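Local coordinates for protein fatty acid synthase 1, isoform A (Drosophila melanogaster, PDB 6FN6) that probably carries out the ketoreduction, dehydration and enoyl reduction steps of de novo fatty acid synthesis, as the modifying region of a multifunctional synthase, at residues P259-N271 with V544-L558. Numbering follows the deposited sequence.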
loop_
_atom_site.group_PDB
_atom_site.type_symbol
_atom_site.label_atom_id
_atom_site.label_comp_id
_atom_site.label_asym_id
_atom_site.label_seq_id
_atom_site.Cartn_x
_atom_site.Cartn_y
_atom_site.Cartn_z
ATOM N N PRO A 259 46.808 11.193 -11.179
ATOM C CA PRO A 259 48.256 11.271 -11.401
ATOM C C PRO A 259 48.637 12.071 -12.640
ATOM O O PRO A 259 47.892 12.083 -13.616
ATOM C CB PRO A 259 48.659 9.805 -11.560
ATOM C CG PRO A 259 47.454 9.154 -12.130
ATOM C CD PRO A 259 46.273 9.864 -11.526
ATOM N N THR A 260 49.784 12.740 -12.591
ATOM C CA THR A 260 50.282 13.488 -13.740
ATOM C C THR A 260 51.471 12.760 -14.353
ATOM O O THR A 260 52.113 11.938 -13.698
ATOM C CB THR A 260 50.705 14.919 -13.355
ATOM O OG1 THR A 260 51.644 14.871 -12.273
ATOM C CG2 THR A 260 49.492 15.749 -12.947
ATOM N N LEU A 261 51.752 13.061 -15.616
ATOM C CA LEU A 261 52.881 12.460 -16.315
ATOM C C LEU A 261 53.889 13.519 -16.735
ATOM O O LEU A 261 53.516 14.581 -17.239
ATOM C CB LEU A 261 52.405 11.682 -17.543
ATOM C CG LEU A 261 51.719 10.338 -17.288
ATOM C CD1 LEU A 261 51.245 9.742 -18.601
ATOM C CD2 LEU A 261 52.631 9.363 -16.557
ATOM N N GLU A 262 55.168 13.224 -16.522
ATOM C CA GLU A 262 56.242 14.104 -16.964
ATOM C C GLU A 262 57.162 13.359 -17.921
ATOM O O GLU A 262 57.658 12.278 -17.604
ATOM C CB GLU A 262 57.036 14.634 -15.767
ATOM C CG GLU A 262 56.188 15.376 -14.744
ATOM C CD GLU A 262 57.009 15.950 -13.607
ATOM O OE1 GLU A 262 58.254 15.932 -13.703
ATOM O OE2 GLU A 262 56.409 16.423 -12.620
ATOM N N ARG A 263 57.388 13.944 -19.091
ATOM C CA ARG A 263 58.216 13.319 -20.113
ATOM C C ARG A 263 59.677 13.734 -19.966
ATOM O O ARG A 263 59.982 14.892 -19.681
ATOM C CB ARG A 263 57.703 13.679 -21.508
ATOM C CG ARG A 263 57.949 15.121 -21.904
ATOM C CD ARG A 263 57.341 15.441 -23.256
ATOM N NE ARG A 263 57.226 16.883 -23.461
ATOM C CZ ARG A 263 58.176 17.653 -23.983
ATOM N NH1 ARG A 263 59.334 17.131 -24.366
ATOM N NH2 ARG A 263 57.963 18.953 -24.121
ATOM N N TYR A 264 60.576 12.773 -20.150
ATOM C CA TYR A 264 62.004 13.049 -20.133
ATOM C C TYR A 264 62.473 13.475 -21.517
ATOM O O TYR A 264 61.940 13.016 -22.525
ATOM C CB TYR A 264 62.784 11.818 -19.667
ATOM C CG TYR A 264 62.797 11.650 -18.169
ATOM C CD1 TYR A 264 61.769 10.983 -17.521
ATOM C CD2 TYR A 264 63.832 12.159 -17.401
ATOM C CE1 TYR A 264 61.771 10.823 -16.153
ATOM C CE2 TYR A 264 63.841 12.006 -16.027
ATOM C CZ TYR A 264 62.807 11.338 -15.410
ATOM O OH TYR A 264 62.805 11.180 -14.045
ATOM N N GLN A 265 63.447 14.379 -21.559
ATOM C CA GLN A 265 64.081 14.767 -22.815
ATOM C C GLN A 265 65.459 15.367 -22.560
ATOM O O GLN A 265 65.761 15.812 -21.452
ATOM C CB GLN A 265 63.216 15.767 -23.588
ATOM C CG GLN A 265 62.923 17.066 -22.853
ATOM C CD GLN A 265 62.374 18.140 -23.776
ATOM O OE1 GLN A 265 61.179 18.431 -23.771
ATOM N NE2 GLN A 265 63.252 18.734 -24.577
ATOM N N PHE A 266 66.287 15.384 -23.599
ATOM C CA PHE A 266 67.620 15.961 -23.509
ATOM C C PHE A 266 67.561 17.479 -23.630
ATOM O O PHE A 266 67.023 18.014 -24.599
ATOM C CB PHE A 266 68.528 15.385 -24.596
ATOM C CG PHE A 266 69.900 15.993 -24.620
ATOM C CD1 PHE A 266 70.855 15.616 -23.691
ATOM C CD2 PHE A 266 70.234 16.944 -25.570
ATOM C CE1 PHE A 266 72.117 16.175 -23.708
ATOM C CE2 PHE A 266 71.493 17.507 -25.593
ATOM C CZ PHE A 266 72.436 17.122 -24.660
ATOM N N VAL A 267 68.106 18.164 -22.629
ATOM C CA VAL A 267 68.166 19.618 -22.625
ATOM C C VAL A 267 69.626 20.053 -22.666
ATOM O O VAL A 267 70.367 19.820 -21.710
ATOM C CB VAL A 267 67.455 20.208 -21.393
ATOM C CG1 VAL A 267 67.525 21.733 -21.408
ATOM C CG2 VAL A 267 66.014 19.740 -21.331
ATOM N N PRO A 268 70.055 20.674 -23.777
ATOM C CA PRO A 268 71.430 21.183 -23.814
ATOM C C PRO A 268 71.678 22.215 -22.719
ATOM O O PRO A 268 70.767 22.983 -22.404
ATOM C CB PRO A 268 71.536 21.829 -25.201
ATOM C CG PRO A 268 70.446 21.222 -26.006
ATOM C CD PRO A 268 69.342 20.930 -25.040
ATOM N N ASN A 269 72.879 22.232 -22.148
ATOM C CA ASN A 269 73.246 23.270 -21.194
ATOM C C ASN A 269 73.010 24.627 -21.843
ATOM O O ASN A 269 72.507 25.558 -21.213
ATOM C CB ASN A 269 74.704 23.130 -20.755
ATOM C CG ASN A 269 74.969 21.849 -19.978
ATOM O OD1 ASN A 269 76.026 21.238 -20.124
ATOM N ND2 ASN A 269 74.025 21.452 -19.131
ATOM N N ILE A 270 73.393 24.732 -23.111
ATOM C CA ILE A 270 73.150 25.933 -23.890
ATOM C C ILE A 270 72.010 25.655 -24.861
ATOM O O ILE A 270 72.211 25.048 -25.914
ATOM C CB ILE A 270 74.419 26.399 -24.633
ATOM C CG1 ILE A 270 75.629 26.421 -23.687
ATOM C CG2 ILE A 270 74.195 27.768 -25.255
ATOM C CD1 ILE A 270 75.452 27.283 -22.443
ATOM N N ASN A 271 70.810 26.092 -24.501
ATOM C CA ASN A 271 69.629 25.826 -25.312
ATOM C C ASN A 271 69.070 27.138 -25.851
ATOM O O ASN A 271 68.592 27.978 -25.089
ATOM C CB ASN A 271 68.577 25.081 -24.490
ATOM C CG ASN A 271 67.509 24.433 -25.349
ATOM O OD1 ASN A 271 67.692 24.241 -26.552
ATOM N ND2 ASN A 271 66.393 24.073 -24.728
ATOM N N VAL A 544 75.781 14.618 -20.192
ATOM C CA VAL A 544 75.359 13.831 -21.344
ATOM C C VAL A 544 75.748 14.534 -22.641
ATOM O O VAL A 544 75.374 15.684 -22.866
ATOM C CB VAL A 544 73.844 13.567 -21.306
ATOM C CG1 VAL A 544 73.434 12.650 -22.453
ATOM C CG2 VAL A 544 73.436 12.979 -19.961
ATOM N N LEU A 545 76.501 13.841 -23.489
ATOM C CA LEU A 545 76.899 14.390 -24.782
ATOM C C LEU A 545 76.050 13.803 -25.904
ATOM O O LEU A 545 76.112 12.606 -26.180
ATOM C CB LEU A 545 78.384 14.121 -25.048
ATOM C CG LEU A 545 78.994 14.771 -26.295
ATOM C CD1 LEU A 545 78.851 16.283 -26.264
ATOM C CD2 LEU A 545 80.458 14.392 -26.429
ATOM N N LYS A 546 75.247 14.654 -26.535
ATOM C CA LYS A 546 74.372 14.229 -27.622
ATOM C C LYS A 546 74.479 15.194 -28.803
ATOM O O LYS A 546 74.042 16.341 -28.719
ATOM C CB LYS A 546 72.923 14.126 -27.143
ATOM C CG LYS A 546 71.984 13.513 -28.166
ATOM C CD LYS A 546 70.566 13.401 -27.632
ATOM C CE LYS A 546 69.613 12.868 -28.692
ATOM N NZ LYS A 546 68.194 12.896 -28.240
ATOM N N ASN A 547 75.071 14.722 -29.896
ATOM C CA ASN A 547 75.297 15.547 -31.080
ATOM C C ASN A 547 76.090 16.806 -30.749
ATOM O O ASN A 547 75.630 17.922 -30.990
ATOM C CB ASN A 547 73.965 15.939 -31.731
ATOM C CG ASN A 547 73.271 14.767 -32.400
ATOM O OD1 ASN A 547 73.663 14.336 -33.485
ATOM N ND2 ASN A 547 72.225 14.255 -31.763
ATOM N N GLY A 548 77.284 16.620 -30.197
ATOM C CA GLY A 548 78.212 17.718 -30.000
ATOM C C GLY A 548 77.872 18.652 -28.855
ATOM O O GLY A 548 78.647 19.560 -28.547
ATOM N N ALA A 549 76.725 18.432 -28.219
ATOM C CA ALA A 549 76.269 19.317 -27.151
ATOM C C ALA A 549 76.151 18.586 -25.820
ATOM O O ALA A 549 75.546 17.516 -25.734
ATOM C CB ALA A 549 74.932 19.941 -27.521
ATOM N N TRP A 550 76.742 19.175 -24.786
ATOM C CA TRP A 550 76.601 18.667 -23.431
ATOM C C TRP A 550 75.236 19.048 -22.882
ATOM O O TRP A 550 74.710 20.117 -23.191
ATOM C CB TRP A 550 77.707 19.212 -22.530
ATOM C CG TRP A 550 79.057 18.644 -22.834
ATOM C CD1 TRP A 550 80.097 19.282 -23.440
ATOM C CD2 TRP A 550 79.516 17.317 -22.537
ATOM N NE1 TRP A 550 81.175 18.437 -23.543
ATOM C CE2 TRP A 550 80.845 17.226 -22.994
ATOM C CE3 TRP A 550 78.933 16.202 -21.927
ATOM C CZ2 TRP A 550 81.599 16.063 -22.864
ATOM C CZ3 TRP A 550 79.685 15.049 -21.798
ATOM C CH2 TRP A 550 81.004 14.988 -22.266
ATOM N N GLY A 551 74.665 18.176 -22.060
ATOM C CA GLY A 551 73.374 18.443 -21.458
ATOM C C GLY A 551 72.965 17.415 -20.424
ATOM O O GLY A 551 73.775 16.609 -19.971
ATOM N N THR A 552 71.692 17.449 -20.057
ATOM C CA THR A 552 71.140 16.528 -19.077
ATOM C C THR A 552 69.770 16.049 -19.534
ATOM O O THR A 552 69.190 16.605 -20.469
ATOM C CB THR A 552 70.996 17.190 -17.696
ATOM O OG1 THR A 552 70.081 18.289 -17.786
ATOM C CG2 THR A 552 72.337 17.699 -17.203
ATOM N N PHE A 553 69.265 15.005 -18.885
ATOM C CA PHE A 553 67.897 14.554 -19.113
ATOM C C PHE A 553 66.989 15.111 -18.027
ATOM O O PHE A 553 67.124 14.765 -16.855
ATOM C CB PHE A 553 67.821 13.030 -19.147
ATOM C CG PHE A 553 68.267 12.439 -20.448
ATOM C CD1 PHE A 553 67.447 12.488 -21.559
ATOM C CD2 PHE A 553 69.510 11.839 -20.561
ATOM C CE1 PHE A 553 67.852 11.948 -22.762
ATOM C CE2 PHE A 553 69.923 11.295 -21.763
ATOM C CZ PHE A 553 69.093 11.351 -22.865
ATOM N N ARG A 554 66.073 15.988 -18.423
ATOM C CA ARG A 554 65.172 16.636 -17.479
ATOM C C ARG A 554 63.721 16.235 -17.747
ATOM O O ARG A 554 63.345 15.948 -18.884
ATOM C CB ARG A 554 65.327 18.155 -17.557
ATOM C CG ARG A 554 66.747 18.654 -17.315
ATOM C CD ARG A 554 67.024 18.934 -15.842
ATOM N NE ARG A 554 66.932 17.743 -14.997
ATOM C CZ ARG A 554 67.963 16.971 -14.654
ATOM N NH1 ARG A 554 69.190 17.239 -15.086
ATOM N NH2 ARG A 554 67.764 15.917 -13.873
ATOM N N HIS A 555 62.914 16.205 -16.692
ATOM C CA HIS A 555 61.508 15.829 -16.811
ATOM C C HIS A 555 60.608 17.061 -16.799
ATOM O O HIS A 555 60.653 17.865 -15.868
ATOM C CB HIS A 555 61.107 14.868 -15.689
ATOM C CG HIS A 555 61.479 15.344 -14.320
ATOM N ND1 HIS A 555 60.856 16.407 -13.705
ATOM C CD2 HIS A 555 62.403 14.890 -13.441
ATOM C CE1 HIS A 555 61.385 16.593 -12.508
ATOM N NE2 HIS A 555 62.325 15.684 -12.324
ATOM N N LEU A 556 59.800 17.203 -17.845
ATOM C CA LEU A 556 58.931 18.364 -18.008
ATOM C C LEU A 556 57.463 18.022 -17.744
ATOM O O LEU A 556 56.970 16.973 -18.165
ATOM C CB LEU A 556 59.086 18.938 -19.415
ATOM C CG LEU A 556 60.219 19.946 -19.627
ATOM C CD1 LEU A 556 61.547 19.417 -19.109
ATOM C CD2 LEU A 556 60.335 20.297 -21.101
ATOM N N LYS A 557 56.774 18.924 -17.050
ATOM C CA LYS A 557 55.356 18.755 -16.740
ATOM C C LYS A 557 54.510 18.861 -18.006
ATOM O O LYS A 557 54.649 19.815 -18.772
ATOM C CB LYS A 557 54.891 19.804 -15.723
ATOM C CG LYS A 557 55.450 19.635 -14.313
ATOM C CD LYS A 557 55.248 20.908 -13.493
ATOM C CE LYS A 557 55.960 20.864 -12.145
ATOM N NZ LYS A 557 57.413 20.571 -12.267
ATOM N N LEU A 558 53.641 17.880 -18.231
ATOM C CA LEU A 558 52.787 17.876 -19.418
ATOM C C LEU A 558 51.554 18.764 -19.207
ATOM O O LEU A 558 50.993 18.822 -18.111
ATOM C CB LEU A 558 52.370 16.447 -19.771
ATOM C CG LEU A 558 53.516 15.536 -20.233
ATOM C CD1 LEU A 558 53.073 14.084 -20.293
ATOM C CD2 LEU A 558 54.066 15.978 -21.584
#
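Phe266 and Phe553, Tyr264 and His555, and Glu262 and Lys557 are non-hydrogen-bonded pairs of an antiparallel ladder joining strand 259-268 to strand 549-557 of the pseudo-ketoreductase domain; strand 1162-1168, from the construct's C-terminal tag, pairs with the former's other edge. Phe266 turns its ring across Gly551 toward the neighbouring hairpin strand because CG lies anti to the backbone N (chi1 177°), and the ring takes the space a side chain at Gly551 would need. Lys546 CB sits over one ring face, 3.9 Å from the centroid, while Val544 O and Ala549 O lie at the ring edge, Ala549 O 3.3 Å from Phe266 CZ. A serine in place of Phe266 would probably leave a gap beside Gly551 and deprive the Lys546 methylenes of apolar support. Phe553 CE1 reaches Phe266 CB at 4.0 Å. Tyr264 and His555 form an offset edge-to-face pair, the imidazole edge toward the phenol face, planes 81° apart, with His555 CB over the ring centre. On the other sheet face Gln265 OE1 meets Leu556 CD2 at 3.4 Å, the side chains crossing at about a right angle; Arg554 NE hydrogen-bonds Gln292 OE1 and NH1 salt-bridges Glu296. The Glu262 carboxylate is inclined 44° to the imidazole, OE1 2.6 Å from His555 ND1.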